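Local coordinates for tail fiber protein (Acinetobacter phage AM24, PDB 5W5P) that probably recognises and cleaves the capsular polysaccharide of its Acinetobacter host as a trimeric phage tailspike, at residues F499-T504 with K598-T603. Residues are numbered along the deposited sequence; the frame is centred on the assembly and turned at random.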
ATOM      1  N   PHE A 499     -18.776 -29.739  22.997  1.00 47.74           N
ATOM      2  CA  PHE A 499     -18.266 -31.014  22.501  1.00 48.15           C
ATOM      3  C   PHE A 499     -17.574 -31.737  23.651  1.00 50.07           C
ATOM      4  O   PHE A 499     -16.517 -31.303  24.121  1.00 50.77           O
ATOM      5  CB  PHE A 499     -17.314 -30.795  21.327  1.00 46.97           C
ATOM      6  CG  PHE A 499     -16.679 -32.062  20.805  1.00 48.09           C
ATOM      7  CD1 PHE A 499     -17.348 -33.275  20.866  1.00 49.48           C
ATOM      8  CD2 PHE A 499     -15.413 -32.037  20.247  1.00 49.38           C
ATOM      9  CE1 PHE A 499     -16.763 -34.433  20.386  1.00 49.47           C
ATOM     10  CE2 PHE A 499     -14.826 -33.194  19.766  1.00 49.74           C
ATOM     11  CZ  PHE A 499     -15.503 -34.392  19.835  1.00 47.55           C
HETATM   12  N   MSE A 500     -18.166 -32.836  24.106  1.00 49.18           N
HETATM   13  CA  MSE A 500     -17.608 -33.585  25.220  1.00 50.36           C
HETATM   14  C   MSE A 500     -16.941 -34.866  24.746  1.00 53.07           C
HETATM   15  O   MSE A 500     -17.556 -35.685  24.056  1.00 54.38           O
HETATM   16  CB  MSE A 500     -18.691 -33.922  26.246  1.00 54.45           C
HETATM   17  CG  MSE A 500     -19.458 -32.727  26.785  1.00 59.96           C
HETATM   18 SE   MSE A 500     -21.237 -33.222  27.439  1.00 60.78          SE
HETATM   19  CE  MSE A 500     -22.150 -33.344  25.719  1.00 61.29           C
ATOM     20  N   GLN A 501     -15.680 -35.040  25.128  1.00 53.02           N
ATOM     21  CA  GLN A 501     -14.925 -36.253  24.845  1.00 52.01           C
ATOM     22  C   GLN A 501     -14.662 -36.956  26.171  1.00 48.76           C
ATOM     23  O   GLN A 501     -13.933 -36.433  27.022  1.00 49.10           O
ATOM     24  CB  GLN A 501     -13.624 -35.926  24.113  1.00 44.54           C
ATOM     25  CG  GLN A 501     -13.844 -35.459  22.681  1.00 49.39           C
ATOM     26  CD  GLN A 501     -12.563 -34.992  22.000  1.00 48.76           C
ATOM     27  OE1 GLN A 501     -11.892 -34.073  22.474  1.00 45.68           O
ATOM     28  NE2 GLN A 501     -12.223 -35.626  20.884  1.00 48.18           N
HETATM   29  N   MSE A 502     -15.266 -38.126  26.355  1.00 46.72           N
HETATM   30  CA  MSE A 502     -15.041 -38.902  27.570  1.00 52.53           C
HETATM   31  C   MSE A 502     -13.755 -39.698  27.421  1.00 53.12           C
HETATM   32  O   MSE A 502     -13.600 -40.482  26.481  1.00 48.57           O
HETATM   33  CB  MSE A 502     -16.222 -39.833  27.871  1.00 57.75           C
HETATM   34  CG  MSE A 502     -17.550 -39.388  27.279  1.00 63.49           C
HETATM   35 SE   MSE A 502     -18.144 -37.616  27.861  1.00 68.29          SE
HETATM   36  CE  MSE A 502     -19.592 -37.390  26.579  1.00 68.70           C
ATOM     37  N   LYS A 503     -12.830 -39.488  28.353  1.00 51.86           N
ATOM     38  CA  LYS A 503     -11.497 -40.054  28.259  1.00 50.96           C
ATOM     39  C   LYS A 503     -11.144 -40.787  29.544  1.00 52.41           C
ATOM     40  O   LYS A 503     -11.689 -40.511  30.616  1.00 54.57           O
ATOM     41  CB  LYS A 503     -10.446 -38.972  27.975  1.00 50.67           C
ATOM     42  CG  LYS A 503     -10.739 -38.120  26.753  1.00 49.67           C
ATOM     43  CD  LYS A 503      -9.649 -37.082  26.550  1.00 50.02           C
ATOM     44  CE  LYS A 503      -9.929 -36.206  25.349  1.00 46.15           C
ATOM     45  NZ  LYS A 503      -8.792 -35.284  25.103  1.00 45.82           N
ATOM     46  N   THR A 504     -10.218 -41.734  29.414  1.00 52.96           N
ATOM     47  CA  THR A 504      -9.646 -42.428  30.558  1.00 55.16           C
ATOM     48  C   THR A 504      -8.583 -41.540  31.197  1.00 58.59           C
ATOM     49  O   THR A 504      -8.408 -40.375  30.832  1.00 57.45           O
ATOM     50  CB  THR A 504      -9.067 -43.772  30.129  1.00 55.75           C
ATOM     51  OG1 THR A 504      -7.977 -43.548  29.227  1.00 56.19           O
ATOM     52  CG2 THR A 504     -10.123 -44.620  29.441  1.00 55.69           C
ATOM     53  N   LYS A 598     -12.687 -38.786  33.008  1.00 53.93           N
ATOM     54  CA  LYS A 598     -12.956 -37.361  32.894  1.00 56.24           C
ATOM     55  C   LYS A 598     -13.817 -37.093  31.674  1.00 56.00           C
ATOM     56  O   LYS A 598     -13.894 -37.902  30.746  1.00 55.56           O
ATOM     57  CB  LYS A 598     -11.660 -36.549  32.794  1.00 54.33           C
ATOM     58  CG  LYS A 598     -10.792 -36.940  31.613  1.00 57.84           C
ATOM     59  CD  LYS A 598      -9.404 -36.339  31.734  1.00 61.09           C
ATOM     60  CE  LYS A 598      -8.375 -37.167  31.000  1.00 59.94           C
ATOM     61  NZ  LYS A 598      -7.005 -36.616  31.160  1.00 58.80           N
ATOM     62  N   VAL A 599     -14.454 -35.928  31.692  1.00 54.27           N
ATOM     63  CA  VAL A 599     -15.138 -35.373  30.533  1.00 53.15           C
ATOM     64  C   VAL A 599     -14.325 -34.169  30.076  1.00 52.04           C
ATOM     65  O   VAL A 599     -14.185 -33.186  30.815  1.00 49.71           O
ATOM     66  CB  VAL A 599     -16.588 -34.988  30.853  1.00 54.49           C
ATOM     67  CG1 VAL A 599     -17.196 -34.201  29.700  1.00 46.03           C
ATOM     68  CG2 VAL A 599     -17.402 -36.238  31.145  1.00 47.97           C
ATOM     69  N   PHE A 600     -13.765 -34.258  28.868  1.00 51.00           N
ATOM     70  CA  PHE A 600     -13.002 -33.168  28.265  1.00 47.70           C
ATOM     71  C   PHE A 600     -13.919 -32.416  27.308  1.00 44.24           C
ATOM     72  O   PHE A 600     -14.338 -32.959  26.281  1.00 43.88           O
ATOM     73  CB  PHE A 600     -11.770 -33.706  27.541  1.00 46.63           C
ATOM     74  CG  PHE A 600     -10.748 -32.656  27.220  1.00 47.06           C
ATOM     75  CD1 PHE A 600     -10.067 -31.995  28.231  1.00 47.74           C
ATOM     76  CD2 PHE A 600     -10.469 -32.328  25.905  1.00 48.05           C
ATOM     77  CE1 PHE A 600      -9.122 -31.018  27.928  1.00 49.03           C
ATOM     78  CE2 PHE A 600      -9.523 -31.360  25.593  1.00 46.73           C
ATOM     79  CZ  PHE A 600      -8.849 -30.705  26.605  1.00 44.23           C
ATOM     80  N   SER A 601     -14.234 -31.172  27.637  1.00 43.79           N
ATOM     81  CA  SER A 601     -15.249 -30.415  26.919  1.00 42.90           C
ATOM     82  C   SER A 601     -14.593 -29.309  26.099  1.00 48.52           C
ATOM     83  O   SER A 601     -13.888 -28.456  26.649  1.00 46.57           O
ATOM     84  CB  SER A 601     -16.268 -29.833  27.894  1.00 43.07           C
ATOM     85  OG  SER A 601     -16.996 -30.868  28.537  1.00 47.37           O
ATOM     86  N   SER A 602     -14.832 -29.327  24.788  1.00 47.30           N
ATOM     87  CA  SER A 602     -14.429 -28.255  23.880  1.00 43.27           C
ATOM     88  C   SER A 602     -15.655 -27.381  23.634  1.00 42.40           C
ATOM     89  O   SER A 602     -16.489 -27.695  22.782  1.00 45.15           O
ATOM     90  CB  SER A 602     -13.885 -28.825  22.575  1.00 44.58           C
ATOM     91  OG  SER A 602     -12.659 -29.504  22.777  1.00 46.88           O
ATOM     92  N   THR A 603     -15.768 -26.286  24.383  1.00 41.34           N
ATOM     93  CA  THR A 603     -16.940 -25.424  24.317  1.00 43.36           C
ATOM     94  C   THR A 603     -16.707 -24.285  23.334  1.00 46.20           C
ATOM     95  O   THR A 603     -15.696 -23.585  23.419  1.00 48.48           O
ATOM     96  CB  THR A 603     -17.269 -24.845  25.694  1.00 42.57           C
ATOM     97  OG1 THR A 603     -17.513 -25.909  26.620  1.00 42.16           O
ATOM     98  CG2 THR A 603     -18.500 -23.968  25.603  1.00 39.68           C
TER
HETATM   99  O   HOH W   1     -13.298 -32.103  23.734  1.00 48.31           O
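Met-502 and Val-599 lie side by side on the mainly apolar face of two antiparallel strands, with Met-502 SE 3.6 Å from Val-599 CG2. On that face Val-599 turns CG1 anti to its backbone N (chi1 170°), 3.8 Å from CB of Met-500; Ala-513 of strand 509-523 touches both selenomethionines, built in place of methionine, and Phe-564 touches Met-502. Ser-601 OG, beside Met-500 CG, is hydrogen-bonded to Val-473 O. Backbone bonds pair Phe-499 with Ser-602, Gln-501 with Phe-600 and Lys-503 with Lys-598; the straightest runs from Gln-501 N to Phe-600 O (2.7 Å, 171° at the hydrogen). The other face is polar and carries Phe-600, the contact's partly exposed residue. There the extended chain of Lys-503 crosses Phe-600 obliquely, bringing NZ to 3.5 Å from ring atom CD2. A water hydrogen-bonds to Gln-501 OE1 (2.7 Å), Phe-600 O and Ser-602 OG. Ser-612 of the second subunit bonds Lys-503 NZ and Gln-501 OE1; Lys-598 NZ forms a salt bridge with Glu-459 and a hydrogen bond with Asn-507. The chemistry thus divides by face: mostly apolar packing within the C-terminal beta domain, and polar groups satisfied by one water, the second subunit and, for Lys-598, its own chain.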